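Side-chain contacts in NAD_Gly3P_dh, NAD-dependent glycerol-3-phosphate dehydrogenase (Streptosporangium roseum, PDB 5OCM), which probably reduces imines to amines with NADPH, as an oxidoreductase related to the 3-hydroxyisobutyrate dehydrogenases: residues L168-V171 with A172-I176; G175-W178 with G179-S183; S217-A220 with G221-D224; A281-E284 with Q285-P289; N255-L258 with P259-V262. One frame throughout, in Å; residues are numbered along the deposited sequence.

Contact 1. Residues L168-V171 with A172-I176. With 9RH (2,2,2-trifluoromethyl acetophenone hydrate), chain X.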
loop_
_atom_site.group_PDB
_atom_site.type_symbol
_atom_site.label_atom_id
_atom_site.label_comp_id
_atom_site.label_asym_id
_atom_site.label_seq_id
_atom_site.Cartn_x
_atom_site.Cartn_y
_atom_site.Cartn_z
ATOM N N LEU A 168 -13.448 -12.519 5.770
ATOM C CA LEU A 168 -12.399 -12.076 6.687
ATOM C C LEU A 168 -11.183 -11.603 5.934
ATOM O O LEU A 168 -10.669 -10.481 6.187
ATOM C CB LEU A 168 -12.048 -13.260 7.574
ATOM C CG LEU A 168 -11.214 -12.985 8.760
ATOM C CD1 LEU A 168 -11.952 -12.042 9.697
ATOM C CD2 LEU A 168 -10.953 -14.301 9.492
ATOM N N TYR A 169 -10.722 -12.412 4.975
ATOM C CA TYR A 169 -9.628 -11.957 4.096
ATOM C C TYR A 169 -10.004 -10.717 3.313
ATOM O O TYR A 169 -9.217 -9.783 3.215
ATOM C CB TYR A 169 -9.201 -13.027 3.068
ATOM C CG TYR A 169 -8.200 -14.039 3.581
ATOM C CD1 TYR A 169 -8.568 -15.058 4.468
ATOM C CD2 TYR A 169 -6.874 -14.008 3.119
ATOM C CE1 TYR A 169 -7.641 -16.007 4.870
ATOM C CE2 TYR A 169 -5.960 -14.962 3.533
ATOM C CZ TYR A 169 -6.335 -15.949 4.397
ATOM O OH TYR A 169 -5.363 -16.868 4.744
ATOM N N ASP A 170 -11.204 -10.697 2.768
ATOM C CA ASP A 170 -11.663 -9.548 1.952
ATOM C C ASP A 170 -11.595 -8.225 2.727
ATOM O O ASP A 170 -10.950 -7.284 2.243
ATOM C CB ASP A 170 -13.088 -9.835 1.491
ATOM C CG ASP A 170 -13.679 -8.812 0.550
ATOM O OD1 ASP A 170 -12.924 -8.140 -0.199
ATOM O OD2 ASP A 170 -14.921 -8.670 0.540
ATOM N N VAL A 171 -12.200 -8.160 3.897
ATOM C CA VAL A 171 -12.194 -6.860 4.597
ATOM C C VAL A 171 -10.789 -6.470 5.042
ATOM O O VAL A 171 -10.450 -5.282 4.980
ATOM C CB VAL A 171 -13.199 -6.786 5.779
ATOM C CG1 VAL A 171 -14.581 -7.065 5.320
ATOM C CG2 VAL A 171 -12.820 -7.765 6.888
ATOM N N ALA A 172 -9.980 -7.434 5.425
ATOM C CA ALA A 172 -8.568 -7.168 5.786
ATOM C C ALA A 172 -7.819 -6.592 4.612
ATOM O O ALA A 172 -7.100 -5.610 4.748
ATOM C CB ALA A 172 -7.869 -8.459 6.273
ATOM N N LEU A 173 -8.016 -7.176 3.432
ATOM C CA LEU A 173 -7.391 -6.678 2.189
ATOM C C LEU A 173 -7.932 -5.325 1.784
ATOM O O LEU A 173 -7.149 -4.427 1.420
ATOM C CB LEU A 173 -7.557 -7.730 1.082
ATOM C CG LEU A 173 -6.788 -9.044 1.275
ATOM C CD1 LEU A 173 -7.299 -9.989 0.213
ATOM C CD2 LEU A 173 -5.283 -8.859 1.198
ATOM N N LEU A 174 -9.246 -5.113 1.881
ATOM C CA LEU A 174 -9.802 -3.809 1.503
ATOM C C LEU A 174 -9.272 -2.706 2.415
ATOM O O LEU A 174 -9.024 -1.589 1.949
ATOM C CB LEU A 174 -11.338 -3.846 1.506
ATOM C CG LEU A 174 -11.963 -4.815 0.478
ATOM C CD1 LEU A 174 -13.483 -4.745 0.584
ATOM C CD2 LEU A 174 -11.525 -4.496 -0.907
ATOM N N GLY A 175 -9.057 -2.994 3.694
ATOM C CA GLY A 175 -8.406 -2.034 4.590
ATOM C C GLY A 175 -7.076 -1.534 4.057
ATOM O O GLY A 175 -6.749 -0.335 4.157
ATOM N N ILE A 176 -6.319 -2.444 3.468
ATOM C CA ILE A 176 -5.027 -2.116 2.850
ATOM C C ILE A 176 -5.234 -1.191 1.667
ATOM O O ILE A 176 -4.466 -0.223 1.470
ATOM C CB ILE A 176 -4.167 -3.372 2.484
ATOM C CG1 ILE A 176 -3.980 -4.232 3.709
ATOM C CG2 ILE A 176 -2.827 -2.944 1.942
ATOM C CD1 ILE A 176 -3.290 -5.570 3.389
HETATM O O1 9RH X . -15.320 -0.599 -3.088
HETATM C C1 9RH X . -14.873 -1.898 -2.828
HETATM O O2 9RH X . -14.454 -2.113 -1.513
HETATM C C2 9RH X . -13.840 -2.338 -3.854
HETATM C C3 9RH X . -13.366 -1.445 -4.804
HETATM C C4 9RH X . -12.340 -1.803 -5.658
HETATM C C5 9RH X . -11.802 -3.066 -5.605
HETATM C C6 9RH X . -12.276 -3.961 -4.685
HETATM C C7 9RH X . -13.284 -3.604 -3.800
HETATM C C8 9RH X . -16.145 -2.677 -2.973
HETATM F F1 9RH X . -17.045 -2.190 -2.122
HETATM F F2 9RH X . -15.948 -4.009 -2.751
HETATM F F3 9RH X . -16.563 -2.482 -4.210
#
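Asp170 and Leu174 sit one helical turn apart, their side chains set at a slant to each other with the carboxylate at the side of the leucine fork. Asp170 swings CG opposite its own backbone N (chi1 -175°), which carries OD1 forward along the helix until it lies 3.5 Å from Leu174 CG. Leu174 instead sets CG opposite its carbonyl carbon (chi1 -63°), and its two methyls divide the work. Leu174 CD1 is wedged between polar groups, 3.5 Å from Asp170 OD1 and also 3.5 Å from O2 of the bound trifluoroacetophenone hydrate. The other methyl faces the phenyl part of the same ligand, with Leu174 CD2 3.5 Å from its C7. One leucine therefore forms a piece of the ligand-pocket wall and separates the aspartate from part of the ligand. Leu173 leans back in the same way, its CG 3.2 Å from Tyr169 O.

Underneath runs regular alpha-helical bonding: Leu174 N donates to Asp170 O at 2.8 Å, and Leu173 N to Tyr169 O at 2.9 Å. The Asp170 side chain also comes close to that of Ser94, a residue of the NADP(+) site. This buried turn belongs to the long helix 165-192. On one side Asp170, Leu173 and Leu174 rest on Met120 of strand 113-120, while Tyr169 and Leu173 touch Leu134 of strand 131-136. The second subunit supplies further cover, with Phe204 of that subunit meeting the Tyr169 ring edge-to-face and its Phe201 packing on Leu173.

Contact 2. Residues G175-W178 with G179-S183; sequences GIMW and GTLNS. With 9RH (2,2,2-trifluoromethyl acetophenone hydrate), chain X.
Trp178, whose carbonyl O takes the amide N of Asn182 one turn on, carries the flat group of this alpha-helical turn, and Met177 CE lies over one face of its indole, 3.3 Å above the plane and displaced toward the rim. His238 and Tyr279 of the second subunit also meet the ring, the histidine through a hydrogen bond from Trp178 NE1 to its ND1. Trp178 CZ2 comes within 3.8 Å of O2 of the trifluoroacetophenone hydrate, so helix 165-192 lines the ligand pocket here. Met177 runs out extended from a CG opposite its backbone N (chi1 174°), which puts SD 3.9 Å from ligand C4; the bend about CG-SD then carries CE over the indole. Further back its CG packs on Leu181 CD1 at 3.6 Å. With Met177 cut back to an alanine, the tryptophan face would probably lose its methyl cover and a gap would be likely between Leu181 and the phenyl group of the ligand. Asn182 OD1 is bonded to the hydroxyl of Tyr279 of the second subunit. Across the dimer the two Thr180 hydroxyls also bond to each other. Ile176 O is gripped twice, from opposite faces of its carbonyl plane: Thr180 N and Thr180 OG1 each lie 2.9 Å from it.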
loop_
_atom_site.group_PDB
_atom_site.type_symbol
_atom_site.label_atom_id
_atom_site.label_comp_id
_atom_site.label_asym_id
_atom_site.label_seq_id
_atom_site.Cartn_x
_atom_site.Cartn_y
_atom_site.Cartn_z
ATOM N N GLY A 175 -9.057 -2.994 3.694
ATOM C CA GLY A 175 -8.406 -2.034 4.590
ATOM C C GLY A 175 -7.076 -1.534 4.057
ATOM O O GLY A 175 -6.749 -0.335 4.157
ATOM N N ILE A 176 -6.319 -2.444 3.468
ATOM C CA ILE A 176 -5.027 -2.116 2.850
ATOM C C ILE A 176 -5.234 -1.191 1.667
ATOM O O ILE A 176 -4.466 -0.223 1.470
ATOM C CB ILE A 176 -4.167 -3.372 2.484
ATOM C CG1 ILE A 176 -3.980 -4.232 3.709
ATOM C CG2 ILE A 176 -2.827 -2.944 1.942
ATOM C CD1 ILE A 176 -3.290 -5.570 3.389
ATOM N N MET A 177 -6.234 -1.484 0.857
ATOM C CA MET A 177 -6.561 -0.606 -0.266
ATOM C C MET A 177 -6.819 0.843 0.214
ATOM O O MET A 177 -6.271 1.806 -0.353
ATOM C CB MET A 177 -7.723 -1.140 -1.085
ATOM C CG MET A 177 -8.187 -0.183 -2.160
ATOM S SD MET A 177 -9.627 -0.788 -3.083
ATOM C CE MET A 177 -10.849 -0.658 -1.778
ATOM N N TRP A 178 -7.655 1.010 1.226
ATOM C CA TRP A 178 -7.942 2.397 1.708
ATOM C C TRP A 178 -6.697 3.043 2.327
ATOM O O TRP A 178 -6.461 4.249 2.086
ATOM C CB TRP A 178 -9.158 2.493 2.624
ATOM C CG TRP A 178 -10.402 2.014 1.970
ATOM C CD1 TRP A 178 -10.931 2.450 0.778
ATOM C CD2 TRP A 178 -11.253 0.956 2.421
ATOM N NE1 TRP A 178 -12.036 1.712 0.457
ATOM C CE2 TRP A 178 -12.250 0.778 1.432
ATOM C CE3 TRP A 178 -11.250 0.153 3.535
ATOM C CZ2 TRP A 178 -13.230 -0.166 1.550
ATOM C CZ3 TRP A 178 -12.224 -0.800 3.659
ATOM C CH2 TRP A 178 -13.195 -0.970 2.653
ATOM N N GLY A 179 -5.910 2.256 3.050
ATOM C CA GLY A 179 -4.708 2.784 3.707
ATOM C C GLY A 179 -3.728 3.314 2.654
ATOM O O GLY A 179 -3.153 4.395 2.782
ATOM N N THR A 180 -3.567 2.521 1.585
ATOM C CA THR A 180 -2.630 2.832 0.500
ATOM C C THR A 180 -3.198 3.988 -0.356
ATOM O O THR A 180 -2.478 4.959 -0.662
ATOM C CB THR A 180 -2.369 1.604 -0.370
ATOM O OG1 THR A 180 -1.853 0.527 0.441
ATOM C CG2 THR A 180 -1.408 1.920 -1.477
ATOM N N LEU A 181 -4.477 3.917 -0.733
ATOM C CA LEU A 181 -5.012 4.957 -1.583
ATOM C C LEU A 181 -5.121 6.318 -0.856
ATOM O O LEU A 181 -4.814 7.356 -1.448
ATOM C CB LEU A 181 -6.422 4.592 -2.105
ATOM C CG LEU A 181 -6.438 3.458 -3.149
ATOM C CD1 LEU A 181 -7.861 3.191 -3.508
ATOM C CD2 LEU A 181 -5.675 3.897 -4.375
ATOM N N ASN A 182 -5.550 6.302 0.394
ATOM C CA ASN A 182 -5.638 7.567 1.130
ATOM C C ASN A 182 -4.279 8.235 1.271
ATOM O O ASN A 182 -4.160 9.446 1.063
ATOM C CB ASN A 182 -6.298 7.385 2.494
ATOM C CG ASN A 182 -7.795 7.257 2.454
ATOM O OD1 ASN A 182 -8.417 7.524 1.430
ATOM N ND2 ASN A 182 -8.393 6.858 3.599
ATOM N N SER A 183 -3.249 7.465 1.607
ATOM C CA SER A 183 -1.925 8.035 1.749
ATOM C C SER A 183 -1.349 8.458 0.390
ATOM O O SER A 183 -0.663 9.478 0.296
ATOM C CB SER A 183 -1.010 7.077 2.528
ATOM O OG SER A 183 -0.900 5.844 1.884
HETATM O O1 9RH X . -15.320 -0.599 -3.088
HETATM C C1 9RH X . -14.873 -1.898 -2.828
HETATM O O2 9RH X . -14.454 -2.113 -1.513
HETATM C C2 9RH X . -13.840 -2.338 -3.854
HETATM C C3 9RH X . -13.366 -1.445 -4.804
HETATM C C4 9RH X . -12.340 -1.803 -5.658
HETATM C C5 9RH X . -11.802 -3.066 -5.605
HETATM C C6 9RH X . -12.276 -3.961 -4.685
HETATM C C7 9RH X . -13.284 -3.604 -3.800
HETATM C C8 9RH X . -16.145 -2.677 -2.973
HETATM F F1 9RH X . -17.045 -2.190 -2.122
HETATM F F2 9RH X . -15.948 -4.009 -2.751
HETATM F F3 9RH X . -16.563 -2.482 -4.210
#

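Contact 3. Residues S217-A220 with G221-D224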
loop_
_atom_site.group_PDB
_atom_site.type_symbol
_atom_site.label_atom_id
_atom_site.label_comp_id
_atom_site.label_asym_id
_atom_site.label_seq_id
_atom_site.Cartn_x
_atom_site.Cartn_y
_atom_site.Cartn_z
ATOM N N SER A 217 6.351 -8.744 4.102
ATOM C CA SER A 217 6.780 -10.146 4.286
ATOM C C SER A 217 7.710 -10.314 5.494
ATOM O O SER A 217 7.500 -11.193 6.339
ATOM C CB SER A 217 7.479 -10.666 3.039
ATOM O OG SER A 217 6.614 -10.649 1.930
ATOM N N ALA A 218 8.673 -9.406 5.639
ATOM C CA ALA A 218 9.589 -9.483 6.811
ATOM C C ALA A 218 8.867 -9.288 8.150
ATOM O O ALA A 218 9.075 -10.049 9.128
ATOM C CB ALA A 218 10.710 -8.463 6.656
ATOM N N TYR A 219 7.986 -8.284 8.189
ATOM C CA TYR A 219 7.277 -7.925 9.407
ATOM C C TYR A 219 6.272 -9.010 9.755
ATOM O O TYR A 219 6.033 -9.278 10.945
ATOM C CB TYR A 219 6.668 -6.538 9.333
ATOM C CG TYR A 219 7.693 -5.424 9.175
ATOM C CD1 TYR A 219 9.080 -5.661 9.230
ATOM C CD2 TYR A 219 7.267 -4.120 8.997
ATOM C CE1 TYR A 219 9.996 -4.598 8.998
ATOM C CE2 TYR A 219 8.182 -3.083 8.767
ATOM C CZ TYR A 219 9.507 -3.323 8.772
ATOM O OH TYR A 219 10.369 -2.266 8.517
ATOM N N ALA A 220 5.727 -9.686 8.750
ATOM C CA ALA A 220 4.801 -10.776 9.039
ATOM C C ALA A 220 5.501 -11.885 9.823
ATOM O O ALA A 220 4.943 -12.492 10.744
ATOM C CB ALA A 220 4.233 -11.325 7.745
ATOM N N GLY A 221 6.729 -12.199 9.463
ATOM C CA GLY A 221 7.511 -13.192 10.185
ATOM C C GLY A 221 7.729 -12.770 11.633
ATOM O O GLY A 221 7.598 -13.569 12.557
ATOM N N GLN A 222 8.049 -11.496 11.840
ATOM C CA GLN A 222 8.214 -10.990 13.184
ATOM C C GLN A 222 6.915 -11.060 14.001
ATOM O O GLN A 222 6.957 -11.456 15.156
ATOM C CB GLN A 222 8.775 -9.567 13.164
ATOM C CG GLN A 222 10.180 -9.463 12.572
ATOM C CD GLN A 222 10.844 -8.103 12.908
ATOM O OE1 GLN A 222 10.172 -7.164 13.306
ATOM N NE2 GLN A 222 12.162 -8.042 12.860
ATOM N N VAL A 223 5.791 -10.735 13.379
ATOM C CA VAL A 223 4.472 -10.884 14.021
ATOM C C VAL A 223 4.261 -12.319 14.458
ATOM O O VAL A 223 3.847 -12.553 15.614
ATOM C CB VAL A 223 3.337 -10.393 13.135
ATOM C CG1 VAL A 223 2.003 -10.795 13.702
ATOM C CG2 VAL A 223 3.382 -8.878 12.939
ATOM N N ASP A 224 4.583 -13.288 13.604
ATOM C CA ASP A 224 4.393 -14.681 14.010
ATOM C C ASP A 224 5.337 -15.125 15.118
ATOM O O ASP A 224 5.008 -16.035 15.876
ATOM C CB ASP A 224 4.442 -15.571 12.797
ATOM C CG ASP A 224 3.188 -15.357 11.893
ATOM O OD1 ASP A 224 2.110 -14.836 12.382
ATOM O OD2 ASP A 224 3.264 -15.803 10.783
#
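Residues 217-220 and 221-224 form two successive turns of helix 198-225, joined by bonds from each amide to the carbonyl four residues back. The first, Gly221 N to Ser217 O, is weak at 3.4 Å. The ladder tightens further along, with Gln222 N to Ala218 O at 3.2 Å and Val223 N to Tyr219 O at 2.8 Å, and it continues from Asp224 N to Ala220 O. Val223 turns CG1 opposite its backbone N (chi1 169°), which lays CG2 back along the helix, 3.3 Å from Tyr219 O. Gln222 extends beside the Tyr219 ring, its OE1 standing obliquely 4.5 Å from Tyr219 CD1, a loose approach. Both polar ends are fixed elsewhere: Gln222 NE2 donates to Pro229 O, and Tyr219 OH is hydrogen-bonded to OD2 of Asp232, a residue of the NADP(+) site. Tyr219 thus stands in the second shell of the cofactor site and probably helps to orient that aspartate. Asp224 turns to the second subunit, where its carboxylate bonds to Ala198 N and Thr199 OG1 at the start of that subunit's own helix 198-225. Val223 leans on Arg287 near the C terminus, Tyr219 and Gln222 on Ala280, and Leu181 of the second subunit's helix 165-192 packs against Tyr219.

Contact 4. Residues A281-E284 with Q285-P289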
loop_
_atom_site.group_PDB
_atom_site.type_symbol
_atom_site.label_atom_id
_atom_site.label_comp_id
_atom_site.label_asym_id
_atom_site.label_seq_id
_atom_site.Cartn_x
_atom_site.Cartn_y
_atom_site.Cartn_z
ATOM N N ALA A 281 6.463 -4.293 15.714
ATOM C CA ALA A 281 5.935 -4.207 17.073
ATOM C C ALA A 281 4.612 -3.449 17.147
ATOM O O ALA A 281 3.808 -3.656 18.088
ATOM C CB ALA A 281 6.949 -3.592 17.991
ATOM N N MET A 282 4.327 -2.617 16.135
ATOM C CA MET A 282 3.045 -1.926 16.025
ATOM C C MET A 282 1.853 -2.855 15.965
ATOM O O MET A 282 0.731 -2.412 16.261
ATOM C CB MET A 282 3.040 -1.012 14.803
ATOM C CG MET A 282 3.944 0.192 14.984
ATOM S SD MET A 282 3.426 1.313 16.300
ATOM C CE MET A 282 1.777 1.690 15.803
ATOM N N ILE A 283 2.050 -4.142 15.645
ATOM C CA ILE A 283 0.956 -5.075 15.684
ATOM C C ILE A 283 0.212 -5.012 17.020
ATOM O O ILE A 283 -1.030 -5.191 17.056
ATOM C CB ILE A 283 1.452 -6.555 15.454
ATOM C CG1 ILE A 283 0.305 -7.534 15.334
ATOM C CG2 ILE A 283 2.409 -7.052 16.534
ATOM C CD1 ILE A 283 -0.496 -7.307 14.076
ATOM N N GLU A 284 0.946 -4.752 18.118
ATOM C CA GLU A 284 0.322 -4.733 19.446
ATOM C C GLU A 284 -0.719 -3.602 19.572
ATOM O O GLU A 284 -1.656 -3.723 20.338
ATOM C CB GLU A 284 1.372 -4.621 20.559
ATOM C CG GLU A 284 2.363 -5.783 20.555
ATOM C CD GLU A 284 3.325 -5.840 21.708
ATOM O OE1 GLU A 284 3.420 -4.859 22.425
ATOM O OE2 GLU A 284 3.962 -6.893 21.877
ATOM N N GLN A 285 -0.587 -2.534 18.778
ATOM C CA GLN A 285 -1.582 -1.461 18.799
ATOM C C GLN A 285 -2.875 -1.788 18.056
ATOM O O GLN A 285 -3.864 -1.095 18.223
ATOM C CB GLN A 285 -0.980 -0.172 18.266
ATOM C CG GLN A 285 0.292 0.228 19.017
ATOM C CD GLN A 285 0.057 0.244 20.525
ATOM O OE1 GLN A 285 -1.030 0.644 21.004
ATOM N NE2 GLN A 285 1.036 -0.227 21.276
ATOM N N PHE A 286 -2.882 -2.851 17.248
ATOM C CA PHE A 286 -4.064 -3.245 16.477
ATOM C C PHE A 286 -4.853 -4.387 17.052
ATOM O O PHE A 286 -6.019 -4.559 16.657
ATOM C CB PHE A 286 -3.693 -3.465 15.025
ATOM C CG PHE A 286 -3.091 -2.250 14.378
ATOM C CD1 PHE A 286 -3.867 -1.135 14.084
ATOM C CD2 PHE A 286 -1.750 -2.180 14.125
ATOM C CE1 PHE A 286 -3.296 -0.010 13.516
ATOM C CE2 PHE A 286 -1.176 -1.063 13.553
ATOM C CZ PHE A 286 -1.946 0.057 13.287
ATOM N N ARG A 287 -4.319 -5.051 18.062
ATOM C CA ARG A 287 -4.931 -6.216 18.667
ATOM C C ARG A 287 -6.139 -5.926 19.544
ATOM O O ARG A 287 -7.006 -6.842 19.730
ATOM C CB ARG A 287 -3.938 -6.964 19.531
ATOM C CG ARG A 287 -2.752 -7.516 18.728
ATOM C CD ARG A 287 -2.638 -8.986 18.686
ATOM N NE ARG A 287 -1.404 -9.486 18.124
ATOM C CZ ARG A 287 -1.293 -10.379 17.120
ATOM N NH1 ARG A 287 -2.329 -10.713 16.304
ATOM N NH2 ARG A 287 -0.079 -10.839 16.841
ATOM N N SER A 288 -6.204 -4.725 20.114
ATOM C CA SER A 288 -7.296 -4.374 21.050
ATOM C C SER A 288 -7.900 -3.006 20.782
ATOM O O SER A 288 -7.220 -2.120 20.238
ATOM C CB SER A 288 -6.764 -4.366 22.478
ATOM O OG SER A 288 -6.280 -5.652 22.790
ATOM N N PRO A 289 -9.153 -2.822 21.244
ATOM C CA PRO A 289 -9.755 -1.479 21.132
ATOM C C PRO A 289 -8.899 -0.402 21.822
ATOM O O PRO A 289 -8.205 -0.716 22.799
ATOM C CB PRO A 289 -11.097 -1.644 21.845
ATOM C CG PRO A 289 -11.374 -3.092 21.817
ATOM C CD PRO A 289 -10.046 -3.752 21.955
HETATM O O HOH W 1 3.325 -1.624 20.024
#
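Ile283 CG1 lies over one face of the Arg287 guanidinium, 3.7 Å from NH2, in a turn where a 3-10 segment runs into the short, weakly bonded C-terminal helix 283-286. The isoleucine points CG1 opposite its backbone N (chi1 -173°), placing it against the guanidinium face as the arginine chain folds back over the turn. Phe286 brings its ring edge to Ile283 CA, and its CD2 comes 3.3 Å from Met282 O. Two backbone bonds set this spacing: Gln285 N to Met282 O at 2.8 Å and Phe286 N to Ile283 O at 3.0 Å. A water bridges the turn, accepting from Gln285 NE2 at 3.0 Å and donating to Ala281 O at 2.8 Å. In the next shell, Val223 of helix 198-225 touches Ile283, and Leu265 of helix 257-271 supports Met282 and Phe286. Leu185 of the second subunit packs on these last two as well. A leucine in place of Gln285 would probably leave the bridging water without its amide donor and its link to the Ala281 carbonyl less secure. On the aliphatic part of the same glutamine, Met282 doubles back so that its CE rests 3.8 Å from Gln285 CG.

Contact 5. Residues N255-L258 with P259-V262; sequences NTEL and PRLV
Thr256 and Arg260 are brought together by two torsions: chi1 of 63° sets the threonine OG1 between its own backbone N and carbonyl carbon, and a bend at chi3 of -69° turns the arginine head back toward it. Arg260 NE then donates to Thr256 OG1 at 2.7 Å in a nearly straight bond (166°), with the oxygen at the edge of the guanidinium and close to its plane. The setting is the start of helix 257-271, with Thr256 at the N-cap position and an Asx turn that starts at Asn255 and spans it. In that turn Asn255 OD1 takes the amide of Glu257, N to OD1 2.9 Å, while the Thr256 side chain makes no capping bond. Asn255 answers with its other end, ND2 giving to Glu257 OE1 at 2.8 Å within the amide plane and onto the carboxylate's anti lone pair.

Glu257 slants across Arg260. Its CA lies over one face of the guanidinium, and the carboxylate is turned almost parallel to that group, yet Glu257 OE2 stays 4.9 Å from Arg260 NH1. The charge partner of the glutamate is instead Arg268 of the second subunit, bonded at OE1. Pro259, which has no amide hydrogen to give, fits the first turn and packs on Leu245 and Ile246 of helix 235-252; its CD sits tight against Leu258 CB. Arg260 N closes the turn on Thr256 O at 3.0 Å. A water joins the two residues once more, accepting from Thr256 N at 3.2 Å and from Arg260 NH1 at 3.3 Å.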
loop_
_atom_site.group_PDB
_atom_site.type_symbol
_atom_site.label_atom_id
_atom_site.label_comp_id
_atom_site.label_asym_id
_atom_site.label_seq_id
_atom_site.Cartn_x
_atom_site.Cartn_y
_atom_site.Cartn_z
ATOM N N ASN A 255 -4.178 18.647 4.274
ATOM C CA ASN A 255 -4.749 17.917 5.420
ATOM C C ASN A 255 -3.676 17.101 6.133
ATOM O O ASN A 255 -2.808 16.543 5.458
ATOM C CB ASN A 255 -5.850 17.011 4.894
ATOM C CG ASN A 255 -6.620 16.310 5.993
ATOM O OD1 ASN A 255 -6.229 15.247 6.446
ATOM N ND2 ASN A 255 -7.724 16.906 6.420
ATOM N N THR A 256 -3.712 16.993 7.450
ATOM C CA THR A 256 -2.763 16.205 8.198
ATOM C C THR A 256 -3.370 15.077 9.023
ATOM O O THR A 256 -2.681 14.492 9.846
ATOM C CB THR A 256 -1.915 17.061 9.170
ATOM O OG1 THR A 256 -2.781 17.647 10.133
ATOM C CG2 THR A 256 -1.221 18.166 8.409
ATOM N N GLU A 257 -4.637 14.771 8.824
ATOM C CA GLU A 257 -5.283 13.712 9.616
ATOM C C GLU A 257 -4.616 12.346 9.511
ATOM O O GLU A 257 -4.534 11.630 10.529
ATOM C CB GLU A 257 -6.744 13.593 9.258
ATOM C CG GLU A 257 -7.469 14.810 9.806
ATOM C CD GLU A 257 -8.886 14.931 9.434
ATOM O OE1 GLU A 257 -9.199 15.485 8.346
ATOM O OE2 GLU A 257 -9.660 14.511 10.303
ATOM N N LEU A 258 -4.166 11.978 8.301
ATOM C CA LEU A 258 -3.484 10.670 8.181
ATOM C C LEU A 258 -2.201 10.539 8.991
ATOM O O LEU A 258 -2.099 9.619 9.822
ATOM C CB LEU A 258 -3.254 10.295 6.707
ATOM C CG LEU A 258 -4.488 10.108 5.836
ATOM C CD1 LEU A 258 -3.955 9.778 4.457
ATOM C CD2 LEU A 258 -5.470 9.029 6.332
ATOM N N PRO A 259 -1.205 11.434 8.783
ATOM C CA PRO A 259 -0.000 11.242 9.552
ATOM C C PRO A 259 -0.210 11.538 11.043
ATOM O O PRO A 259 0.521 11.005 11.846
ATOM C CB PRO A 259 1.011 12.232 8.927
ATOM C CG PRO A 259 0.149 13.243 8.283
ATOM C CD PRO A 259 -1.052 12.488 7.790
ATOM N N ARG A 260 -1.178 12.362 11.417
ATOM C CA ARG A 260 -1.491 12.526 12.830
ATOM C C ARG A 260 -1.968 11.236 13.491
ATOM O O ARG A 260 -1.544 10.947 14.607
ATOM C CB ARG A 260 -2.475 13.651 13.121
ATOM C CG ARG A 260 -1.684 14.982 12.978
ATOM C CD ARG A 260 -2.398 16.257 13.434
ATOM N NE ARG A 260 -3.519 16.630 12.570
ATOM C CZ ARG A 260 -4.812 16.365 12.767
ATOM N NH1 ARG A 260 -5.683 16.815 11.897
ATOM N NH2 ARG A 260 -5.282 15.702 13.859
ATOM N N LEU A 261 -2.784 10.450 12.787
ATOM C CA LEU A 261 -3.180 9.135 13.335
ATOM C C LEU A 261 -1.986 8.176 13.382
ATOM O O LEU A 261 -1.825 7.424 14.355
ATOM C CB LEU A 261 -4.373 8.510 12.601
ATOM C CG LEU A 261 -4.848 7.150 13.134
ATOM C CD1 LEU A 261 -5.210 7.197 14.638
ATOM C CD2 LEU A 261 -6.014 6.620 12.344
ATOM N N VAL A 262 -1.124 8.227 12.360
ATOM C CA VAL A 262 0.114 7.410 12.340
ATOM C C VAL A 262 0.938 7.743 13.599
ATOM O O VAL A 262 1.419 6.825 14.300
ATOM C CB VAL A 262 0.927 7.637 11.049
ATOM C CG1 VAL A 262 2.311 6.995 11.118
ATOM C CG2 VAL A 262 0.127 7.147 9.818
HETATM O O HOH W 2 -5.896 18.632 9.161
#

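In the fold
Followed from the N terminus, the contacts come in the order 1, 2, 3, 5, 4, each spanning a turn or two without closing a long loop. None nests in another or crosses it; contacts 1 and 2 overlap at Gly175 and Ile176 on helix 165-192, which leads from the strands of the Rossmann domain into the helical C-terminal domain. The ligand touches both. Contact 5 meets contact 2 where Leu258 CD1 packs on Asn182 O at 3.4 Å. Contacts 3 and 4 meet through Val223, tying helix 198-225 to the C-terminal turn. All five reach the second subunit; there Phe286 of one subunit packs on Leu258 of the other, linking contacts 4 and 5.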